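Local coordinates for protein putative adenosine kinase (PDB 3VAS) that probably catalyses the ATP-dependent phosphorylation of adenosine to AMP, as a pfkB-family (ribokinase-like) adenosine kinase, and is captured here with adenosine bound, at residues D54-A59 against A185-N190; Q92-K97 against F326-I331; S102-I107 against P170-L175. All blocks are in the same frame, centred on the assembly; numbering follows the deposited sequence.

Contact 1 (D54-A59 against A185-N190). With ADN (adenosine), chain C.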
loop_
_atom_site.group_PDB
_atom_site.type_symbol
_atom_site.label_atom_id
_atom_site.label_comp_id
_atom_site.label_asym_id
_atom_site.label_seq_id
_atom_site.Cartn_x
_atom_site.Cartn_y
_atom_site.Cartn_z
ATOM N N ASP A 54 -13.364 -4.982 7.140
ATOM C CA ASP A 54 -12.295 -4.124 6.623
ATOM C C ASP A 54 -10.900 -4.554 7.056
ATOM O O ASP A 54 -9.997 -3.728 7.169
ATOM C CB ASP A 54 -12.527 -2.665 7.032
ATOM C CG ASP A 54 -13.731 -2.050 6.348
ATOM O OD1 ASP A 54 -14.433 -1.236 6.989
ATOM O OD2 ASP A 54 -13.974 -2.380 5.168
ATOM N N ASN A 55 -10.724 -5.846 7.300
ATOM C CA ASN A 55 -9.458 -6.338 7.815
ATOM C C ASN A 55 -8.732 -7.228 6.811
ATOM O O ASN A 55 -9.300 -7.651 5.806
ATOM C CB ASN A 55 -9.680 -7.093 9.130
ATOM C CG ASN A 55 -8.421 -7.183 9.970
ATOM O OD1 ASN A 55 -7.540 -6.325 9.878
ATOM N ND2 ASN A 55 -8.327 -8.227 10.791
ATOM N N ILE A 56 -7.465 -7.496 7.090
ATOM C CA ILE A 56 -6.699 -8.450 6.309
ATOM C C ILE A 56 -5.900 -9.342 7.258
ATOM O O ILE A 56 -5.319 -8.865 8.231
ATOM C CB ILE A 56 -5.788 -7.738 5.263
ATOM C CG1 ILE A 56 -5.060 -8.758 4.375
ATOM C CG2 ILE A 56 -4.823 -6.773 5.938
ATOM C CD1 ILE A 56 -3.673 -9.173 4.864
ATOM N N VAL A 57 -5.906 -10.642 6.990
ATOM C CA VAL A 57 -5.063 -11.572 7.725
ATOM C C VAL A 57 -4.215 -12.391 6.758
ATOM O O VAL A 57 -4.618 -12.637 5.615
ATOM C CB VAL A 57 -5.887 -12.518 8.636
ATOM C CG1 VAL A 57 -6.682 -11.714 9.644
ATOM C CG2 VAL A 57 -6.813 -13.405 7.816
ATOM N N LEU A 58 -3.032 -12.789 7.211
ATOM C CA LEU A 58 -2.184 -13.685 6.444
ATOM C C LEU A 58 -2.656 -15.107 6.704
ATOM O O LEU A 58 -2.775 -15.519 7.860
ATOM C CB LEU A 58 -0.724 -13.528 6.870
ATOM C CG LEU A 58 -0.093 -12.142 6.683
ATOM C CD1 LEU A 58 1.346 -12.129 7.170
ATOM C CD2 LEU A 58 -0.157 -11.691 5.227
ATOM N N ALA A 59 -2.928 -15.848 5.634
ATOM C CA ALA A 59 -3.419 -17.223 5.737
ATOM C C ALA A 59 -2.579 -18.091 6.670
ATOM O O ALA A 59 -1.356 -18.154 6.551
ATOM C CB ALA A 59 -3.505 -17.870 4.359
ATOM N N ALA A 185 4.948 -0.177 1.171
ATOM C CA ALA A 185 3.922 -0.466 2.171
ATOM C C ALA A 185 4.484 -1.309 3.312
ATOM O O ALA A 185 5.455 -2.052 3.132
ATOM C CB ALA A 185 2.731 -1.173 1.529
ATOM N N GLY A 186 3.862 -1.191 4.482
ATOM C CA GLY A 186 4.259 -1.964 5.643
ATOM C C GLY A 186 4.193 -3.460 5.400
ATOM O O GLY A 186 4.919 -4.224 6.032
ATOM N N PHE A 187 3.324 -3.870 4.478
ATOM C CA PHE A 187 3.144 -5.276 4.123
ATOM C C PHE A 187 4.445 -5.989 3.762
ATOM O O PHE A 187 4.544 -7.210 3.889
ATOM C CB PHE A 187 2.182 -5.399 2.942
ATOM C CG PHE A 187 0.735 -5.187 3.298
ATOM C CD1 PHE A 187 -0.059 -4.339 2.541
ATOM C CD2 PHE A 187 0.160 -5.856 4.368
ATOM C CE1 PHE A 187 -1.392 -4.146 2.856
ATOM C CE2 PHE A 187 -1.173 -5.666 4.685
ATOM C CZ PHE A 187 -1.948 -4.811 3.927
ATOM N N VAL A 188 5.434 -5.230 3.304
ATOM C CA VAL A 188 6.696 -5.808 2.843
ATOM C C VAL A 188 7.591 -6.242 4.011
ATOM O O VAL A 188 8.554 -6.988 3.830
ATOM C CB VAL A 188 7.426 -4.834 1.895
ATOM C CG1 VAL A 188 8.630 -5.500 1.239
ATOM C CG2 VAL A 188 6.457 -4.351 0.829
ATOM N N ILE A 189 7.250 -5.791 5.215
ATOM C CA ILE A 189 7.927 -6.246 6.423
ATOM C C ILE A 189 7.915 -7.774 6.508
ATOM O O ILE A 189 8.908 -8.382 6.912
ATOM C CB ILE A 189 7.292 -5.625 7.692
ATOM C CG1 ILE A 189 7.650 -4.137 7.784
ATOM C CG2 ILE A 189 7.752 -6.353 8.947
ATOM C CD1 ILE A 189 6.829 -3.357 8.793
ATOM N N ASN A 190 6.805 -8.388 6.089
ATOM C CA ASN A 190 6.650 -9.843 6.156
ATOM C C ASN A 190 7.439 -10.615 5.093
ATOM O O ASN A 190 7.705 -11.809 5.253
ATOM C CB ASN A 190 5.175 -10.243 6.045
ATOM C CG ASN A 190 4.323 -9.694 7.179
ATOM O OD1 ASN A 190 3.224 -9.190 6.949
ATOM N ND2 ASN A 190 4.824 -9.793 8.409
HETATM O "O5'" ADN C . -5.452 -2.306 -0.217
HETATM C "C5'" ADN C . -6.068 -3.416 -0.867
HETATM C "C4'" ADN C . -5.041 -4.306 -1.522
HETATM O "O4'" ADN C . -4.182 -4.875 -0.521
HETATM C "C3'" ADN C . -5.583 -5.496 -2.324
HETATM O "O3'" ADN C . -5.415 -5.248 -3.721
HETATM C "C2'" ADN C . -4.683 -6.680 -1.904
HETATM O "O2'" ADN C . -4.133 -7.411 -2.978
HETATM C "C1'" ADN C . -3.586 -6.008 -1.076
HETATM N N9 ADN C . -3.032 -6.843 -0.009
HETATM C C8 ADN C . -3.706 -7.589 0.846
HETATM N N7 ADN C . -2.723 -8.269 1.707
HETATM C C5 ADN C . -1.418 -7.870 1.289
HETATM C C6 ADN C . -0.148 -8.207 1.746
HETATM N N6 ADN C . -0.000 -9.125 2.843
HETATM N N1 ADN C . 0.972 -7.660 1.133
HETATM C C2 ADN C . 0.837 -6.785 0.085
HETATM N N3 ADN C . -0.414 -6.450 -0.364
HETATM C C4 ADN C . -1.552 -7.018 0.263
#
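Ile56 and Phe187 meet beside the bound adenosine: CG2 of Ile56 lies at the edge of the phenyl ring, near its plane, 4.0 Å from CE2 of Phe187. One face of the ring lies over the purine, with C6 of adenosine 3.4 Å above the ring plane and offset toward the rim. Ile56 reaches the base by its other branch. Its chi1 of -176° sends CG1 toward the purine, where CD1 is 3.4 Å from adenosine N7, and leaves CG2 for the phenylalanine. This is the buried, tightly packed part. Toward the partly exposed side the contact thins to a single touch, CD1 of Leu58 at 3.5 Å from OD1 of Asn190, the two side chains coming from opposite directions; CD2 of Leu58 lies 3.5 Å from adenosine N6. Phe218 of helix 217-222 touches Ile56, Leu58 and Asn190. Strand 55-58 pairs with strand 150-157, probably in the small lid of ribokinase-family kinases, so the contact is consistent with a lid closed over the purine in the occluded state. The phenyl face and the apolar carbons of Ile56 and Leu58 hold the base by shape and dispersion, whereas Asn32, Asp36, Gly82, Ala83, Asn86 and Asp320 hydrogen-bond the nucleoside.

Contact 2 (Q92-K97 against F326-I331)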
loop_
_atom_site.group_PDB
_atom_site.type_symbol
_atom_site.label_atom_id
_atom_site.label_comp_id
_atom_site.label_asym_id
_atom_site.label_seq_id
_atom_site.Cartn_x
_atom_site.Cartn_y
_atom_site.Cartn_z
ATOM N N GLN A 92 2.046 6.158 -11.682
ATOM C CA GLN A 92 2.454 6.105 -13.079
ATOM C C GLN A 92 1.307 6.488 -14.020
ATOM O O GLN A 92 1.498 7.242 -14.974
ATOM C CB GLN A 92 2.983 4.701 -13.408
ATOM C CG GLN A 92 3.280 4.467 -14.887
ATOM C CD GLN A 92 4.446 5.297 -15.389
ATOM O OE1 GLN A 92 5.538 5.263 -14.817
ATOM N NE2 GLN A 92 4.219 6.052 -16.463
ATOM N N TRP A 93 0.120 5.968 -13.737
ATOM C CA TRP A 93 -1.075 6.235 -14.535
ATOM C C TRP A 93 -1.479 7.713 -14.458
ATOM O O TRP A 93 -1.800 8.342 -15.472
ATOM C CB TRP A 93 -2.196 5.334 -14.021
ATOM C CG TRP A 93 -3.510 5.388 -14.743
ATOM C CD1 TRP A 93 -3.841 4.750 -15.908
ATOM C CD2 TRP A 93 -4.697 6.061 -14.305
ATOM N NE1 TRP A 93 -5.154 5.008 -16.231
ATOM C CE2 TRP A 93 -5.700 5.809 -15.261
ATOM C CE3 TRP A 93 -5.004 6.862 -13.200
ATOM C CZ2 TRP A 93 -6.987 6.329 -15.145
ATOM C CZ3 TRP A 93 -6.283 7.378 -13.086
ATOM C CH2 TRP A 93 -7.258 7.111 -14.053
ATOM N N ILE A 94 -1.454 8.265 -13.249
ATOM C CA ILE A 94 -1.768 9.673 -13.048
ATOM C C ILE A 94 -0.803 10.584 -13.802
ATOM O O ILE A 94 -1.226 11.450 -14.566
ATOM C CB ILE A 94 -1.761 10.041 -11.553
ATOM C CG1 ILE A 94 -2.936 9.361 -10.845
ATOM C CG2 ILE A 94 -1.819 11.563 -11.373
ATOM C CD1 ILE A 94 -2.957 9.555 -9.351
ATOM N N ILE A 95 0.491 10.372 -13.597
ATOM C CA ILE A 95 1.511 11.248 -14.168
ATOM C C ILE A 95 1.595 11.106 -15.689
ATOM O O ILE A 95 1.926 12.062 -16.390
ATOM C CB ILE A 95 2.875 11.034 -13.474
ATOM C CG1 ILE A 95 2.742 11.382 -11.985
ATOM C CG2 ILE A 95 3.961 11.871 -14.129
ATOM C CD1 ILE A 95 4.013 11.274 -11.193
ATOM N N GLN A 96 1.288 9.910 -16.185
ATOM C CA GLN A 96 1.041 9.694 -17.611
ATOM C C GLN A 96 2.279 9.895 -18.490
ATOM O O GLN A 96 2.171 10.020 -19.707
ATOM C CB GLN A 96 -0.102 10.604 -18.083
ATOM C CG GLN A 96 -0.986 10.032 -19.169
ATOM C CD GLN A 96 -2.019 11.038 -19.641
ATOM O OE1 GLN A 96 -2.192 12.099 -19.031
ATOM N NE2 GLN A 96 -2.709 10.717 -20.734
ATOM N N LYS A 97 3.452 9.946 -17.871
ATOM C CA LYS A 97 4.700 9.942 -18.618
ATOM C C LYS A 97 5.333 8.563 -18.486
ATOM O O LYS A 97 5.545 8.081 -17.372
ATOM C CB LYS A 97 5.669 11.003 -18.101
ATOM C CG LYS A 97 7.003 10.968 -18.830
ATOM C CD LYS A 97 8.047 11.855 -18.192
ATOM C CE LYS A 97 9.339 11.811 -18.992
ATOM N NZ LYS A 97 10.393 12.682 -18.400
ATOM N N PHE A 326 -1.974 11.433 -3.625
ATOM C CA PHE A 326 -1.216 12.420 -2.863
ATOM C C PHE A 326 0.194 12.593 -3.410
ATOM O O PHE A 326 0.618 13.706 -3.700
ATOM C CB PHE A 326 -1.129 12.062 -1.373
ATOM C CG PHE A 326 -0.406 13.103 -0.555
ATOM C CD1 PHE A 326 -1.095 14.189 -0.029
ATOM C CD2 PHE A 326 0.964 13.018 -0.347
ATOM C CE1 PHE A 326 -0.430 15.166 0.703
ATOM C CE2 PHE A 326 1.634 13.985 0.385
ATOM C CZ PHE A 326 0.934 15.064 0.912
ATOM N N ILE A 327 0.918 11.485 -3.525
ATOM C CA ILE A 327 2.324 11.518 -3.912
ATOM C C ILE A 327 2.544 12.091 -5.311
ATOM O O ILE A 327 3.430 12.923 -5.507
ATOM C CB ILE A 327 2.959 10.122 -3.798
ATOM C CG1 ILE A 327 2.973 9.676 -2.330
ATOM C CG2 ILE A 327 4.373 10.116 -4.373
ATOM C CD1 ILE A 327 3.313 8.214 -2.146
ATOM N N ALA A 328 1.726 11.657 -6.269
ATOM C CA ALA A 328 1.848 12.101 -7.657
ATOM C C ALA A 328 1.808 13.617 -7.764
ATOM O O ALA A 328 2.523 14.207 -8.575
ATOM C CB ALA A 328 0.752 11.482 -8.525
ATOM N N ASP A 329 0.970 14.242 -6.942
ATOM C CA ASP A 329 0.843 15.697 -6.948
ATOM C C ASP A 329 1.928 16.353 -6.104
ATOM O O ASP A 329 2.537 17.334 -6.524
ATOM C CB ASP A 329 -0.547 16.133 -6.475
ATOM C CG ASP A 329 -1.486 16.437 -7.633
ATOM O OD1 ASP A 329 -1.367 15.780 -8.689
ATOM O OD2 ASP A 329 -2.337 17.343 -7.497
ATOM N N TYR A 330 2.180 15.785 -4.929
ATOM C CA TYR A 330 3.134 16.352 -3.981
ATOM C C TYR A 330 4.561 16.404 -4.532
ATOM O O TYR A 330 5.287 17.368 -4.289
ATOM C CB TYR A 330 3.100 15.574 -2.658
ATOM C CG TYR A 330 3.813 16.266 -1.525
ATOM C CD1 TYR A 330 3.219 17.327 -0.852
ATOM C CD2 TYR A 330 5.076 15.856 -1.119
ATOM C CE1 TYR A 330 3.865 17.969 0.191
ATOM C CE2 TYR A 330 5.732 16.492 -0.074
ATOM C CZ TYR A 330 5.120 17.548 0.576
ATOM O OH TYR A 330 5.766 18.188 1.613
ATOM N N ILE A 331 4.964 15.371 -5.271
ATOM C CA ILE A 331 6.317 15.332 -5.827
ATOM C C ILE A 331 6.469 16.217 -7.061
ATOM O O ILE A 331 7.582 16.428 -7.542
ATOM C CB ILE A 331 6.765 13.900 -6.179
ATOM C CG1 ILE A 331 5.952 13.347 -7.354
ATOM C CG2 ILE A 331 6.686 12.992 -4.951
ATOM C CD1 ILE A 331 6.398 11.968 -7.794
#
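Two helix ends pack here through aliphatic side chains alone: the C-terminal turn of helix 83-95 lies against residues 326-331, toward the end of helix 318-330. Ala328 is the low point that lets the backbones approach, its CA being 6.6 Å from CA of Ile95. Its CB is touched by two neighbouring isoleucines, at 3.8 Å from CG2 of Ile94 and 4.0 Å from CG1 of Ile95. In Ile94 a chi1 of -68° sets CG1 beside the backbone N and leaves CG2 anti to it, turned to Ala328. Farther along, the methyl CD1 of Ile95 meets CD1 of Ile331 at 4.2 Å, a lighter touch on the partly exposed side, where Leu22 lies against both isoleucines. Behind the contact the chain turns out of the helix at Gln96, with a positive phi of 67°. Gln92 NE2 hydrogen-bonds Lys97 O across that turn, approaching from above the carbonyl plane. Arg361 takes the carbonyls of Trp93 and Ile94, tying the C-terminal tail to the same helix end. Ile327 and Ile331 also pack on strand 181-185, and Phe326 on strand 279-284; helices laid against a central, largely parallel sheet are characteristic of the ribokinase-like alpha/beta fold.

Contact 3 (S102-I107 against P170-L175)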
loop_
_atom_site.group_PDB
_atom_site.type_symbol
_atom_site.label_atom_id
_atom_site.label_comp_id
_atom_site.label_asym_id
_atom_site.label_seq_id
_atom_site.Cartn_x
_atom_site.Cartn_y
_atom_site.Cartn_z
ATOM N N SER A 102 9.149 2.784 -11.174
ATOM C CA SER A 102 9.814 1.487 -11.177
ATOM C C SER A 102 9.235 0.620 -10.068
ATOM O O SER A 102 8.912 1.123 -8.989
ATOM C CB SER A 102 11.313 1.651 -10.930
ATOM O OG SER A 102 11.960 2.297 -12.007
ATOM N N TYR A 103 9.117 -0.679 -10.334
ATOM C CA TYR A 103 8.615 -1.621 -9.340
ATOM C C TYR A 103 9.397 -2.935 -9.326
ATOM O O TYR A 103 9.725 -3.490 -10.379
ATOM C CB TYR A 103 7.130 -1.909 -9.565
ATOM C CG TYR A 103 6.532 -2.888 -8.572
ATOM C CD1 TYR A 103 6.057 -2.452 -7.337
ATOM C CD2 TYR A 103 6.428 -4.244 -8.872
ATOM C CE1 TYR A 103 5.498 -3.339 -6.430
ATOM C CE2 TYR A 103 5.869 -5.144 -7.974
ATOM C CZ TYR A 103 5.407 -4.687 -6.752
ATOM O OH TYR A 103 4.855 -5.574 -5.847
ATOM N N VAL A 104 9.675 -3.420 -8.119
ATOM C CA VAL A 104 10.330 -4.705 -7.901
ATOM C C VAL A 104 9.487 -5.578 -6.971
ATOM O O VAL A 104 9.051 -5.127 -5.910
ATOM C CB VAL A 104 11.723 -4.512 -7.268
ATOM C CG1 VAL A 104 12.290 -5.846 -6.782
ATOM C CG2 VAL A 104 12.671 -3.833 -8.251
ATOM N N GLY A 105 9.254 -6.825 -7.375
ATOM C CA GLY A 105 8.538 -7.782 -6.550
ATOM C C GLY A 105 8.823 -9.200 -7.012
ATOM O O GLY A 105 9.455 -9.398 -8.053
ATOM N N CYS A 106 8.357 -10.189 -6.254
ATOM C CA CYS A 106 8.576 -11.588 -6.631
ATOM C C CYS A 106 7.289 -12.334 -6.988
ATOM O O CYS A 106 6.386 -12.483 -6.159
ATOM C CB CYS A 106 9.340 -12.344 -5.536
ATOM S SG CYS A 106 9.834 -14.025 -6.011
ATOM N N ILE A 107 7.220 -12.806 -8.229
ATOM C CA ILE A 107 6.110 -13.628 -8.692
ATOM C C ILE A 107 6.593 -15.054 -8.967
ATOM O O ILE A 107 7.801 -15.314 -9.002
ATOM C CB ILE A 107 5.492 -13.071 -9.993
ATOM C CG1 ILE A 107 6.560 -12.969 -11.089
ATOM C CG2 ILE A 107 4.821 -11.712 -9.751
ATOM C CD1 ILE A 107 5.999 -12.640 -12.475
ATOM N N PRO A 170 23.201 -5.392 -9.986
ATOM C CA PRO A 170 23.518 -4.094 -10.595
ATOM C C PRO A 170 22.369 -3.503 -11.420
ATOM O O PRO A 170 22.133 -2.296 -11.341
ATOM C CB PRO A 170 24.715 -4.420 -11.486
ATOM C CG PRO A 170 25.411 -5.520 -10.751
ATOM C CD PRO A 170 24.313 -6.351 -10.129
ATOM N N HIS A 171 21.651 -4.335 -12.169
ATOM C CA HIS A 171 20.603 -3.829 -13.057
ATOM C C HIS A 171 19.303 -3.513 -12.324
ATOM O O HIS A 171 18.413 -2.874 -12.886
ATOM C CB HIS A 171 20.346 -4.787 -14.228
ATOM C CG HIS A 171 19.642 -6.052 -13.841
ATOM N ND1 HIS A 171 20.311 -7.174 -13.400
ATOM C CD2 HIS A 171 18.327 -6.378 -13.845
ATOM C CE1 HIS A 171 19.441 -8.132 -13.143
ATOM N NE2 HIS A 171 18.229 -7.676 -13.403
ATOM N N VAL A 172 19.194 -3.961 -11.076
ATOM C CA VAL A 172 18.032 -3.646 -10.257
ATOM C C VAL A 172 18.346 -2.518 -9.275
ATOM O O VAL A 172 17.547 -1.592 -9.100
ATOM C CB VAL A 172 17.517 -4.876 -9.482
ATOM C CG1 VAL A 172 16.368 -4.478 -8.562
ATOM C CG2 VAL A 172 17.074 -5.966 -10.445
ATOM N N TRP A 173 19.515 -2.585 -8.645
ATOM C CA TRP A 173 19.911 -1.546 -7.706
ATOM C C TRP A 173 20.016 -0.185 -8.388
ATOM O O TRP A 173 19.857 0.852 -7.743
ATOM C CB TRP A 173 21.230 -1.890 -7.006
ATOM C CG TRP A 173 21.573 -0.895 -5.946
ATOM C CD1 TRP A 173 22.566 0.042 -5.986
ATOM C CD2 TRP A 173 20.899 -0.711 -4.693
ATOM N NE1 TRP A 173 22.558 0.789 -4.832
ATOM C CE2 TRP A 173 21.544 0.347 -4.022
ATOM C CE3 TRP A 173 19.817 -1.345 -4.071
ATOM C CZ2 TRP A 173 21.144 0.787 -2.761
ATOM C CZ3 TRP A 173 19.417 -0.905 -2.819
ATOM C CH2 TRP A 173 20.081 0.150 -2.177
ATOM N N SER A 174 20.274 -0.190 -9.694
ATOM C CA SER A 174 20.357 1.056 -10.452
ATOM C C SER A 174 19.006 1.780 -10.529
ATOM O O SER A 174 18.961 2.996 -10.688
ATOM C CB SER A 174 20.929 0.818 -11.855
ATOM O OG SER A 174 19.991 0.164 -12.686
ATOM N N LEU A 175 17.911 1.032 -10.418
ATOM C CA LEU A 175 16.583 1.644 -10.335
ATOM C C LEU A 175 16.401 2.366 -9.001
ATOM O O LEU A 175 15.706 3.381 -8.920
ATOM C CB LEU A 175 15.480 0.596 -10.514
ATOM C CG LEU A 175 15.420 -0.139 -11.856
ATOM C CD1 LEU A 175 14.307 -1.173 -11.840
ATOM C CD2 LEU A 175 15.231 0.843 -13.001
HETATM O O HOH W 1 13.618 3.827 -10.675
#
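Ser102 OG binds a water molecule that links strand 101-107 to helix 170-178: the hydroxyl donates to the water over 2.6 Å, and the water in turn donates to Leu175 O over 2.8 Å. The same oxygen also lies against the leucine side chain, with CD2 of Leu175 3.7 Å from Ser102 OG, so the serine meets both the backbone, through water, and the methyl branch of one residue. The CB of Ser102 points to the helix, and a chi1 of -68° turns the hydroxyl to the water and to Leu175. One turn back along the helix the contact becomes wholly apolar. CG2 of Val104 meets CG1 of Val172 at 3.8 Å, the two side chains crossing obliquely; in Val172 the touching methyl is the one anti to the backbone N (chi1 176°). The strand's other face, at Tyr103, packs on helix 83-95. The strand is itself paired with strands 27-40 and 126-131, and Phe28 adds to the packing of Ser102 and Val104. No direct hydrogen bond crosses between the segments. Helix and strand are thus joined by two kinds of contact: methyl packing at Val104, and at Ser102 one ordered water bonded to both a buried hydroxyl and the carbonyl oxygen of Leu175.

In the fold
Contact 1 lies nearest the chain's centre, at the adenosine site, whereas contacts 2 and 3 lie farther out, about 15 and 18 Å from that centre. Their own centres are about 25 Å and 21 Å from that of contact 1, and about 20 Å from each other. No two contacts touch. Along the chain, contact 3 is nested within the loops closed by contacts 1 and 2, whose own segments alternate. Helix 83-95 of contact 2 leads directly into strand 101-107 of contact 3, and that strand pairs with strand 27-40, which also pairs with 181-185. Strand 181-185 ends in the segment of contact 1 that carries Phe187. Contact 1 thus forms part of the pocket, while contacts 2 and 3 join elements of the alpha/beta core away from it.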